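Local structure of ankyrin repeat domain-containing protein EMB506, chloroplastic (Arabidopsis thaliana, 6JD6) at residues Gln146-Lys151 with Ser162-Lys167; His183-Val186 with Gln192-Lys195; Leu196-Asn201 with Lys228-Asn233; Ile217-Gln220 with Ile226-Ile229. The protein takes part in the initial differentiation of proplastids during embryo development and is needed for correct cotyledon and leaf margin development. All coordinates share one frame; numbering follows the deposited sequence.

Interaction 1: Gln146-Lys151 with Ser162-Lys167; sequences QTALHK and SHLLRK. With SO4 (sulfate ion), chain I; SO4 (sulfate ion), chain K.
The helix-turn-helix of ANK 2 closes where Ala148 and Leu149, on the first helix of this ankyrin repeat, meet Leu164 and Leu165 on the second. One methyl of Leu164, CD1, rests against backbone as much as side chain: it lies 3.8 Å from Leu149 CA and 4.3 Å from Ala148 CB. Leu149, with CG anti to its backbone N (chi1 180°), sends CD2 across Leu165 at about a right angle, 3.9 Å from Leu165 CD2. The start of the first helix is fixed by Thr147 and His150 of the sequence TALH, a variant of the TPLH ankyrin signature. They form a capping box in which Thr147 N gives a nearly straight bond (174°) to ND1 in the His150 ring plane, while Thr147 OG1 caps Leu149 N and His150 N weakly. On the far side of helix 158-166, His163 and Arg166 grip a sulfate, probably from the crystallisation liquor, and His163 NE2 bonds Asp129. Shortening His163 to an alanine would probably cost Asp129 this hydrogen bond and the sulfate one of its donors. The Arg166 chain bends at chi3, bringing NE to 3.1 Å from sulfate O2, while His163 ND1 donates to sulfate O4 at 2.9 Å.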
loop_
_atom_site.group_PDB
_atom_site.type_symbol
_atom_site.label_atom_id
_atom_site.label_comp_id
_atom_site.label_asym_id
_atom_site.label_seq_id
_atom_site.Cartn_x
_atom_site.Cartn_y
_atom_site.Cartn_z
ATOM N N GLN A 146 -9.175 1.648 7.948
ATOM C CA GLN A 146 -8.663 2.314 6.756
ATOM C C GLN A 146 -9.703 2.321 5.644
ATOM O O GLN A 146 -10.425 1.342 5.449
ATOM C CB GLN A 146 -7.389 1.634 6.252
ATOM C CG GLN A 146 -6.188 1.780 7.177
ATOM C CD GLN A 146 -4.910 1.237 6.560
ATOM O OE1 GLN A 146 -4.947 0.352 5.705
ATOM N NE2 GLN A 146 -3.773 1.772 6.986
ATOM N N THR A 147 -9.770 3.427 4.913
ATOM C CA THR A 147 -10.653 3.523 3.762
ATOM C C THR A 147 -9.848 3.263 2.498
ATOM O O THR A 147 -8.631 3.080 2.552
ATOM C CB THR A 147 -11.288 4.919 3.652
ATOM O OG1 THR A 147 -10.274 5.877 3.326
ATOM C CG2 THR A 147 -11.952 5.313 4.965
ATOM N N ALA A 148 -10.534 3.254 1.363
ATOM C CA ALA A 148 -9.877 3.109 0.074
ATOM C C ALA A 148 -8.865 4.230 -0.163
ATOM O O ALA A 148 -7.840 4.019 -0.812
ATOM C CB ALA A 148 -10.905 3.081 -1.041
ATOM N N LEU A 149 -9.160 5.422 0.354
ATOM C CA LEU A 149 -8.245 6.554 0.222
ATOM C C LEU A 149 -6.915 6.279 0.930
ATOM O O LEU A 149 -5.850 6.489 0.352
ATOM C CB LEU A 149 -8.877 7.844 0.756
ATOM C CG LEU A 149 -8.011 9.104 0.674
ATOM C CD1 LEU A 149 -7.667 9.429 -0.777
ATOM C CD2 LEU A 149 -8.696 10.297 1.344
ATOM N N HIS A 150 -6.984 5.823 2.179
ATOM C CA HIS A 150 -5.786 5.440 2.927
ATOM C C HIS A 150 -4.934 4.473 2.110
ATOM O O HIS A 150 -3.732 4.673 1.946
ATOM C CB HIS A 150 -6.154 4.745 4.239
ATOM C CG HIS A 150 -6.621 5.669 5.322
ATOM N ND1 HIS A 150 -7.918 5.674 5.784
ATOM C CD2 HIS A 150 -5.954 6.587 6.063
ATOM C CE1 HIS A 150 -8.036 6.566 6.752
ATOM N NE2 HIS A 150 -6.858 7.134 6.941
ATOM N N LYS A 151 -5.573 3.424 1.598
ATOM C CA LYS A 151 -4.864 2.379 0.866
ATOM C C LYS A 151 -4.284 2.871 -0.445
ATOM O O LYS A 151 -3.159 2.516 -0.806
ATOM C CB LYS A 151 -5.775 1.183 0.607
ATOM C CG LYS A 151 -5.516 0.046 1.545
ATOM C CD LYS A 151 -4.078 -0.428 1.444
ATOM C CE LYS A 151 -3.719 -1.240 2.666
ATOM N NZ LYS A 151 -4.705 -2.330 2.865
ATOM N N SER A 162 -6.599 11.237 -6.420
ATOM C CA SER A 162 -7.265 12.474 -6.806
ATOM C C SER A 162 -8.715 12.234 -7.230
ATOM O O SER A 162 -9.578 13.083 -7.010
ATOM C CB SER A 162 -6.491 13.187 -7.916
ATOM O OG SER A 162 -6.498 12.430 -9.110
ATOM N N HIS A 163 -8.978 11.078 -7.836
ATOM C CA HIS A 163 -10.339 10.712 -8.216
ATOM C C HIS A 163 -11.230 10.577 -6.987
ATOM O O HIS A 163 -12.331 11.120 -6.949
ATOM C CB HIS A 163 -10.354 9.398 -9.007
ATOM C CG HIS A 163 -11.732 8.910 -9.331
ATOM N ND1 HIS A 163 -12.443 9.355 -10.424
ATOM C CD2 HIS A 163 -12.540 8.028 -8.693
ATOM C CE1 HIS A 163 -13.624 8.765 -10.453
ATOM N NE2 HIS A 163 -13.709 7.955 -9.412
ATOM N N LEU A 164 -10.745 9.843 -5.989
ATOM C CA LEU A 164 -11.471 9.640 -4.736
ATOM C C LEU A 164 -11.780 10.958 -4.033
ATOM O O LEU A 164 -12.891 11.162 -3.546
ATOM C CB LEU A 164 -10.675 8.730 -3.798
ATOM C CG LEU A 164 -10.635 7.242 -4.153
ATOM C CD1 LEU A 164 -9.647 6.503 -3.260
ATOM C CD2 LEU A 164 -12.023 6.641 -4.031
ATOM N N LEU A 165 -10.793 11.848 -3.982
ATOM C CA LEU A 165 -10.971 13.156 -3.354
ATOM C C LEU A 165 -12.018 13.986 -4.081
ATOM O O LEU A 165 -12.831 14.659 -3.449
ATOM C CB LEU A 165 -9.643 13.913 -3.284
ATOM C CG LEU A 165 -8.622 13.341 -2.297
ATOM C CD1 LEU A 165 -7.275 14.035 -2.427
ATOM C CD2 LEU A 165 -9.143 13.455 -0.876
ATOM N N ARG A 166 -12.001 13.938 -5.410
ATOM C CA ARG A 166 -12.991 14.670 -6.195
ATOM C C ARG A 166 -14.384 14.097 -5.967
ATOM O O ARG A 166 -15.374 14.822 -6.020
ATOM C CB ARG A 166 -12.642 14.662 -7.685
ATOM C CG ARG A 166 -11.507 15.606 -8.060
ATOM C CD ARG A 166 -11.371 15.748 -9.572
ATOM N NE ARG A 166 -11.107 14.468 -10.223
ATOM C CZ ARG A 166 -9.896 13.939 -10.369
ATOM N NH1 ARG A 166 -8.831 14.580 -9.909
ATOM N NH2 ARG A 166 -9.747 12.769 -10.974
ATOM N N LYS A 167 -14.453 12.796 -5.697
ATOM C CA LYS A 167 -15.730 12.141 -5.418
ATOM C C LYS A 167 -16.216 12.315 -3.973
ATOM O O LYS A 167 -17.296 11.842 -3.617
ATOM C CB LYS A 167 -15.680 10.657 -5.788
ATOM C CG LYS A 167 -16.258 10.374 -7.159
ATOM C CD LYS A 167 -16.695 8.928 -7.300
ATOM C CE LYS A 167 -17.705 8.793 -8.429
ATOM N NZ LYS A 167 -17.240 9.501 -9.657
HETATM S S SO4 I . -13.048 11.945 -12.675
HETATM O O1 SO4 I . -12.907 13.030 -13.642
HETATM O O2 SO4 I . -13.269 12.503 -11.343
HETATM O O3 SO4 I . -14.187 11.111 -13.050
HETATM O O4 SO4 I . -11.832 11.135 -12.667
HETATM S S SO4 K . -0.049 -0.125 7.464
HETATM O O1 SO4 K . 0.931 0.959 7.464
HETATM O O2 SO4 K . -1.383 0.418 7.702
HETATM O O3 SO4 K . -0.036 -0.797 6.168
HETATM O O4 SO4 K . 0.283 -1.081 8.519
#

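Interaction 2: His183-Val186 with Gln192-Lys195; sequences HYAV and QTVK
The paired helices of ANK 3, an ankyrin helix-turn-helix, pack through a small apolar patch in which Ala185 and Val186 of helix 181-187 face Thr193 and Val194 of helix 191-199. The backbones come within 6.0 Å at the CA atoms of Ala185 and Val194, a spacing that the short alanine side chain permits. Ala185 CB points into the second helix and settles between two methyls, 3.8 Å from Thr193 CG2 and 4.0 Å from Val194 CG2. That second methyl is shared: Val194 CG2 also lies 4.1 Å from Val186 CG2, and the two valines cross obliquely. Thr193 divides its branches by chemistry. Its methyl, anti to the backbone N, turns to Ala185, whereas OG1 (chi1 -63°) is directed to Glu158 of the preceding repeat, with which it makes a hydrogen bond.

The polar side chains of the first helix serve other partners. His183, from the PIH part of a TPLH-like signature, bonds the backbone N of Ala180 through ND1 and Trp212 O through NE2, tying this helix to the residues that lead into helix 214-220 of ANK 4. Tyr184 OH bonds Asp175 and a basic side chain of another protein chain in the assembly.

Across the interface itself no hydrogen bond forms. Methyl groups alone mate the two helices, so their hold depends on fit and burial, and the one hydroxyl at this seam is satisfied by a carboxylate outside it.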
loop_
_atom_site.group_PDB
_atom_site.type_symbol
_atom_site.label_atom_id
_atom_site.label_comp_id
_atom_site.label_asym_id
_atom_site.label_seq_id
_atom_site.Cartn_x
_atom_site.Cartn_y
_atom_site.Cartn_z
ATOM N N HIS A 183 -0.387 11.604 6.745
ATOM C CA HIS A 183 0.711 10.799 7.299
ATOM C C HIS A 183 1.279 9.859 6.228
ATOM O O HIS A 183 2.488 9.798 6.001
ATOM C CB HIS A 183 0.224 9.938 8.473
ATOM C CG HIS A 183 0.123 10.659 9.784
ATOM N ND1 HIS A 183 -1.071 10.811 10.457
ATOM C CD2 HIS A 183 1.071 11.225 10.570
ATOM C CE1 HIS A 183 -0.859 11.459 11.588
ATOM N NE2 HIS A 183 0.432 11.725 11.680
ATOM N N TYR A 184 0.393 9.120 5.574
ATOM C CA TYR A 184 0.820 8.132 4.588
ATOM C C TYR A 184 1.368 8.764 3.310
ATOM O O TYR A 184 2.279 8.221 2.691
ATOM C CB TYR A 184 -0.322 7.163 4.261
ATOM C CG TYR A 184 -0.702 6.250 5.405
ATOM C CD1 TYR A 184 0.208 5.342 5.926
ATOM C CD2 TYR A 184 -1.981 6.278 5.947
ATOM C CE1 TYR A 184 -0.143 4.497 6.968
ATOM C CE2 TYR A 184 -2.339 5.442 6.987
ATOM C CZ TYR A 184 -1.416 4.554 7.493
ATOM O OH TYR A 184 -1.774 3.716 8.527
ATOM N N ALA A 185 0.810 9.901 2.909
ATOM C CA ALA A 185 1.291 10.596 1.718
ATOM C C ALA A 185 2.727 11.055 1.934
ATOM O O ALA A 185 3.556 11.023 1.022
ATOM C CB ALA A 185 0.391 11.783 1.389
ATOM N N VAL A 186 3.015 11.482 3.155
ATOM C CA VAL A 186 4.370 11.847 3.515
ATOM C C VAL A 186 5.283 10.611 3.568
ATOM O O VAL A 186 6.392 10.639 3.031
ATOM C CB VAL A 186 4.401 12.614 4.846
ATOM C CG1 VAL A 186 5.821 12.767 5.327
ATOM C CG2 VAL A 186 3.736 13.983 4.672
ATOM N N GLN A 192 3.043 15.398 -4.743
ATOM C CA GLN A 192 1.870 15.951 -5.417
ATOM C C GLN A 192 0.593 15.660 -4.637
ATOM O O GLN A 192 -0.322 16.477 -4.606
ATOM C CB GLN A 192 1.758 15.430 -6.855
ATOM C CG GLN A 192 2.904 15.869 -7.753
ATOM C CD GLN A 192 3.081 17.379 -7.782
ATOM O OE1 GLN A 192 4.131 17.900 -7.400
ATOM N NE2 GLN A 192 2.054 18.090 -8.243
ATOM N N THR A 193 0.543 14.494 -4.004
ATOM C CA THR A 193 -0.580 14.133 -3.145
ATOM C C THR A 193 -0.616 15.018 -1.899
ATOM O O THR A 193 -1.685 15.450 -1.462
ATOM C CB THR A 193 -0.519 12.645 -2.751
ATOM O OG1 THR A 193 -0.627 11.844 -3.934
ATOM C CG2 THR A 193 -1.653 12.282 -1.797
ATOM N N VAL A 194 0.558 15.296 -1.340
ATOM C CA VAL A 194 0.671 16.210 -0.206
ATOM C C VAL A 194 0.120 17.595 -0.556
ATOM O O VAL A 194 -0.685 18.155 0.189
ATOM C CB VAL A 194 2.134 16.334 0.279
ATOM C CG1 VAL A 194 2.276 17.468 1.289
ATOM C CG2 VAL A 194 2.614 15.014 0.877
ATOM N N LYS A 195 0.545 18.134 -1.697
ATOM C CA LYS A 195 0.051 19.424 -2.173
ATOM C C LYS A 195 -1.457 19.401 -2.400
ATOM O O LYS A 195 -2.152 20.374 -2.115
ATOM C CB LYS A 195 0.746 19.825 -3.478
ATOM C CG LYS A 195 2.223 20.154 -3.343
ATOM C CD LYS A 195 2.817 20.500 -4.703
ATOM C CE LYS A 195 4.278 20.890 -4.591
ATOM N NZ LYS A 195 4.873 21.222 -5.913
#

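Interaction 3: Leu196-Asn201 with Lys228-Asn233; sequences LLFKYN and KILLTN
The ring of Phe198 is received by the C-terminal end of helix 224-232, with Asn233 stacked over one face and Leu230 at its edge. This is packing between neighbouring ankyrin repeats: the second helix of ANK 3 sends the aromatic side chain across to the second helix of ANK 4. The bond from CA to CB of Phe198 is directed toward helix 224-232, and CG lies anti to the carbonyl carbon (chi1 -70°); the ring thus meets Asn233 with a face and Leu230 with its edge. Over the face, the Asn233 amide lies nearly flat, its plane 24° from that of the ring, with Asn233 CG 3.5 Å from Phe198 CD2. The CB of the same asparagine makes a CH-pi contact, 4.0 Å from the centroid of the Phe198 ring and 17° from its normal. At the rim, Leu230 approaches in the ring plane and about perpendicular to the phenylalanine side chain, its CD2 3.9 Å from Phe198 CZ. Ile229 adds a further apolar touch, with CG2 4.1 Å from Phe198 CE2.

Leu230, which meets the ring edge, also packs on Ala218 and Val186, while Phe198 and Asn233 themselves remain partly exposed. A serine in place of Phe198 would probably open a gap between the two helices and leave Asn233 and Leu230 without the ring they pack on. The ring also touches Val204 in the loop that follows its own helix, and Asn201 N bonds Phe198 O at 2.9 Å.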
loop_
_atom_site.group_PDB
_atom_site.type_symbol
_atom_site.label_atom_id
_atom_site.label_comp_id
_atom_site.label_asym_id
_atom_site.label_seq_id
_atom_site.Cartn_x
_atom_site.Cartn_y
_atom_site.Cartn_z
ATOM N N LEU A 196 -1.956 18.291 -2.932
ATOM C CA LEU A 196 -3.384 18.150 -3.180
ATOM C C LEU A 196 -4.183 18.121 -1.875
ATOM O O LEU A 196 -5.267 18.700 -1.795
ATOM C CB LEU A 196 -3.663 16.893 -4.006
ATOM C CG LEU A 196 -5.115 16.661 -4.421
ATOM C CD1 LEU A 196 -5.680 17.888 -5.128
ATOM C CD2 LEU A 196 -5.213 15.441 -5.317
ATOM N N LEU A 197 -3.649 17.444 -0.859
ATOM C CA LEU A 197 -4.318 17.364 0.439
ATOM C C LEU A 197 -4.412 18.732 1.120
ATOM O O LEU A 197 -5.375 19.006 1.840
ATOM C CB LEU A 197 -3.634 16.344 1.358
ATOM C CG LEU A 197 -3.821 14.864 0.993
ATOM C CD1 LEU A 197 -2.939 13.962 1.853
ATOM C CD2 LEU A 197 -5.283 14.441 1.110
ATOM N N PHE A 198 -3.418 19.589 0.891
ATOM C CA PHE A 198 -3.461 20.957 1.404
ATOM C C PHE A 198 -4.689 21.680 0.874
ATOM O O PHE A 198 -5.299 22.485 1.574
ATOM C CB PHE A 198 -2.210 21.740 1.000
ATOM C CG PHE A 198 -0.955 21.283 1.681
ATOM C CD1 PHE A 198 -1.012 20.520 2.836
ATOM C CD2 PHE A 198 0.288 21.626 1.168
ATOM C CE1 PHE A 198 0.147 20.106 3.465
ATOM C CE2 PHE A 198 1.450 21.212 1.793
ATOM C CZ PHE A 198 1.379 20.453 2.943
ATOM N N LYS A 199 -5.047 21.390 -0.373
ATOM C CA LYS A 199 -6.181 22.052 -1.013
ATOM C C LYS A 199 -7.513 21.614 -0.411
ATOM O O LYS A 199 -8.521 22.303 -0.548
ATOM C CB LYS A 199 -6.155 21.821 -2.526
ATOM C CG LYS A 199 -4.949 22.458 -3.199
ATOM C CD LYS A 199 -5.023 22.375 -4.710
ATOM C CE LYS A 199 -3.908 23.194 -5.348
ATOM N NZ LYS A 199 -4.117 23.392 -6.813
ATOM N N TYR A 200 -7.507 20.473 0.268
ATOM C CA TYR A 200 -8.688 20.003 0.980
ATOM C C TYR A 200 -8.622 20.390 2.453
ATOM O O TYR A 200 -9.420 19.926 3.268
ATOM C CB TYR A 200 -8.858 18.492 0.802
ATOM C CG TYR A 200 -9.329 18.134 -0.589
ATOM C CD1 TYR A 200 -10.684 18.054 -0.882
ATOM C CD2 TYR A 200 -8.421 17.910 -1.615
ATOM C CE1 TYR A 200 -11.124 17.742 -2.155
ATOM C CE2 TYR A 200 -8.852 17.598 -2.892
ATOM C CZ TYR A 200 -10.204 17.517 -3.155
ATOM O OH TYR A 200 -10.640 17.207 -4.422
ATOM N N ASN A 201 -7.664 21.252 2.773
ATOM C CA ASN A 201 -7.514 21.809 4.114
ATOM C C ASN A 201 -7.399 20.764 5.218
ATOM O O ASN A 201 -8.014 20.896 6.272
ATOM C CB ASN A 201 -8.647 22.792 4.422
ATOM C CG ASN A 201 -8.637 23.993 3.498
ATOM O OD1 ASN A 201 -7.755 24.847 3.584
ATOM N ND2 ASN A 201 -9.622 24.067 2.608
ATOM N N LYS A 228 10.084 20.878 3.855
ATOM C CA LYS A 228 9.945 22.311 3.615
ATOM C C LYS A 228 8.503 22.719 3.338
ATOM O O LYS A 228 8.022 23.726 3.856
ATOM C CB LYS A 228 10.835 22.762 2.453
ATOM C CG LYS A 228 10.658 24.232 2.094
ATOM C CD LYS A 228 11.726 24.720 1.127
ATOM C CE LYS A 228 11.594 26.217 0.888
ATOM N NZ LYS A 228 12.729 26.769 0.089
ATOM N N ILE A 229 7.809 21.939 2.519
ATOM C CA ILE A 229 6.453 22.314 2.143
ATOM C C ILE A 229 5.464 22.167 3.306
ATOM O O ILE A 229 4.494 22.917 3.395
ATOM C CB ILE A 229 5.972 21.589 0.863
ATOM C CG1 ILE A 229 4.977 22.469 0.109
ATOM C CG2 ILE A 229 5.387 20.227 1.180
ATOM C CD1 ILE A 229 4.549 21.894 -1.209
ATOM N N LEU A 230 5.722 21.220 4.207
ATOM C CA LEU A 230 4.920 21.103 5.420
ATOM C C LEU A 230 5.092 22.344 6.299
ATOM O O LEU A 230 4.115 22.897 6.801
ATOM C CB LEU A 230 5.293 19.836 6.198
ATOM C CG LEU A 230 4.760 18.518 5.625
ATOM C CD1 LEU A 230 5.390 17.309 6.327
ATOM C CD2 LEU A 230 3.243 18.477 5.734
ATOM N N LEU A 231 6.338 22.780 6.473
ATOM C CA LEU A 231 6.643 23.961 7.280
ATOM C C LEU A 231 6.044 25.235 6.680
ATOM O O LEU A 231 5.609 26.135 7.403
ATOM C CB LEU A 231 8.160 24.121 7.438
ATOM C CG LEU A 231 8.872 23.074 8.301
ATOM C CD1 LEU A 231 10.381 23.144 8.097
ATOM C CD2 LEU A 231 8.523 23.270 9.777
ATOM N N THR A 232 6.030 25.307 5.355
ATOM C CA THR A 232 5.450 26.444 4.642
ATOM C C THR A 232 3.930 26.455 4.804
ATOM O O THR A 232 3.287 27.497 4.697
ATOM C CB THR A 232 5.815 26.386 3.136
ATOM O OG1 THR A 232 7.232 26.514 2.982
ATOM C CG2 THR A 232 5.137 27.498 2.353
ATOM N N ASN A 233 3.355 25.288 5.068
ATOM C CA ASN A 233 1.907 25.176 5.210
ATOM C C ASN A 233 1.445 24.945 6.649
ATOM O O ASN A 233 0.396 24.347 6.886
ATOM C CB ASN A 233 1.357 24.094 4.280
ATOM C CG ASN A 233 1.291 24.557 2.836
ATOM O OD1 ASN A 233 2.274 24.470 2.097
ATOM N ND2 ASN A 233 0.133 25.075 2.434
#

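Interaction 4: Ile217-Gln220 with Ile226-Ile229; sequences IAVQ and ITKI
Ala218 and Thr227 form the tight point of this contact: their CA atoms are 5.3 Å apart, and the methyl of Ala218 sits 3.6 Å from Thr227 OG1. Such closeness brings a hydroxyl oxygen against carbon, yet that oxygen does not lack a partner, because it is hydrogen-bonded to the backbone O of Asn223, just ahead of helix 224-232. The chi1 of -65° sets OG1 anti to the carbonyl carbon and within reach of that bond, and places the threonine methyl against Val219, CG2 to CG2 at 4.1 Å. On the other flank Ile226 closes over the alanine, its CG2 4.0 Å from Ala218 CB. The pair joins the two helices of ANK 4, an ankyrin repeat whose first helix opens with the canonical TPLH signature just before Ile217. Neighbouring repeats close the ends of the seam: Val186 of ANK 3 packs on Ala218, and Val219 leans on helix 247-252 of ANK 5.

Packing slackens away from this point. On the outer side of the second helix the extended Lys228 is exposed, though it touches Met270, and the partly exposed Ile229 packs on Lys195 and Phe198. Gln220, directed away from the second helix, is nonetheless buried, its amide hydrogen-bonded through both OE1 and NE2 to another protein chain of the assembly.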
loop_
_atom_site.group_PDB
_atom_site.type_symbol
_atom_site.label_atom_id
_atom_site.label_comp_id
_atom_site.label_asym_id
_atom_site.label_seq_id
_atom_site.Cartn_x
_atom_site.Cartn_y
_atom_site.Cartn_z
ATOM N N ILE A 217 7.455 12.304 10.241
ATOM C CA ILE A 217 7.654 11.314 9.190
ATOM C C ILE A 217 8.465 11.880 8.018
ATOM O O ILE A 217 9.309 11.188 7.449
ATOM C CB ILE A 217 6.309 10.767 8.664
ATOM C CG1 ILE A 217 5.456 10.241 9.819
ATOM C CG2 ILE A 217 6.543 9.667 7.630
ATOM C CD1 ILE A 217 4.083 9.760 9.378
ATOM N N ALA A 218 8.206 13.137 7.662
ATOM C CA ALA A 218 8.933 13.788 6.574
ATOM C C ALA A 218 10.430 13.811 6.857
ATOM O O ALA A 218 11.246 13.441 6.010
ATOM C CB ALA A 218 8.409 15.203 6.350
ATOM N N VAL A 219 10.782 14.242 8.061
ATOM C CA VAL A 219 12.171 14.262 8.498
ATOM C C VAL A 219 12.768 12.846 8.576
ATOM O O VAL A 219 13.916 12.625 8.195
ATOM C CB VAL A 219 12.304 14.992 9.847
ATOM C CG1 VAL A 219 13.731 14.951 10.337
ATOM C CG2 VAL A 219 11.833 16.441 9.702
ATOM N N GLN A 220 11.984 11.885 9.052
ATOM C CA GLN A 220 12.434 10.495 9.083
ATOM C C GLN A 220 12.768 9.995 7.674
ATOM O O GLN A 220 13.736 9.254 7.483
ATOM C CB GLN A 220 11.374 9.591 9.714
ATOM C CG GLN A 220 11.854 8.169 9.998
ATOM C CD GLN A 220 10.716 7.225 10.311
ATOM O OE1 GLN A 220 9.755 7.119 9.547
ATOM N NE2 GLN A 220 10.809 6.537 11.441
ATOM N N ILE A 226 9.570 17.836 0.961
ATOM C CA ILE A 226 8.330 17.619 1.699
ATOM C C ILE A 226 8.386 18.220 3.107
ATOM O O ILE A 226 7.402 18.788 3.584
ATOM C CB ILE A 226 7.943 16.127 1.722
ATOM C CG1 ILE A 226 7.519 15.691 0.314
ATOM C CG2 ILE A 226 6.815 15.872 2.713
ATOM C CD1 ILE A 226 7.222 14.214 0.189
ATOM N N THR A 227 9.542 18.115 3.756
ATOM C CA THR A 227 9.755 18.784 5.040
ATOM C C THR A 227 9.506 20.286 4.896
ATOM O O THR A 227 8.787 20.889 5.698
ATOM C CB THR A 227 11.180 18.543 5.587
ATOM O OG1 THR A 227 11.357 17.150 5.883
ATOM C CG2 THR A 227 11.422 19.357 6.862
ATOM N N LYS A 228 10.084 20.878 3.855
ATOM C CA LYS A 228 9.945 22.311 3.615
ATOM C C LYS A 228 8.503 22.719 3.338
ATOM O O LYS A 228 8.022 23.726 3.856
ATOM C CB LYS A 228 10.835 22.762 2.453
ATOM C CG LYS A 228 10.658 24.232 2.094
ATOM C CD LYS A 228 11.726 24.720 1.127
ATOM C CE LYS A 228 11.594 26.217 0.888
ATOM N NZ LYS A 228 12.729 26.769 0.089
ATOM N N ILE A 229 7.809 21.939 2.519
ATOM C CA ILE A 229 6.453 22.314 2.143
ATOM C C ILE A 229 5.464 22.167 3.306
ATOM O O ILE A 229 4.494 22.917 3.395
ATOM C CB ILE A 229 5.972 21.589 0.863
ATOM C CG1 ILE A 229 4.977 22.469 0.109
ATOM C CG2 ILE A 229 5.387 20.227 1.180
ATOM C CD1 ILE A 229 4.549 21.894 -1.209
#

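How the interactions relate
Interactions 1, 2 and 4 are equivalent seams, each joining the two helices of one repeat (ANK 2, ANK 3 and ANK 4), and all three are buried and without a hydrogen bond across them. Leucines dominate the first, whereas in the other two, where the helices are set closer, an alanine faces beta-branched side chains. Interaction 3 instead runs between repeats, joining helix 191-199, also used by interaction 2, to helix 224-232, also used by interaction 4, and its aromatic-amide stack is only partly buried. Interaction 1 touches 2 and 3, and interaction 2 touches 3 and 4; interactions 3 and 4 share Lys228 and Ile229 and touch through Leu230 and Ala218.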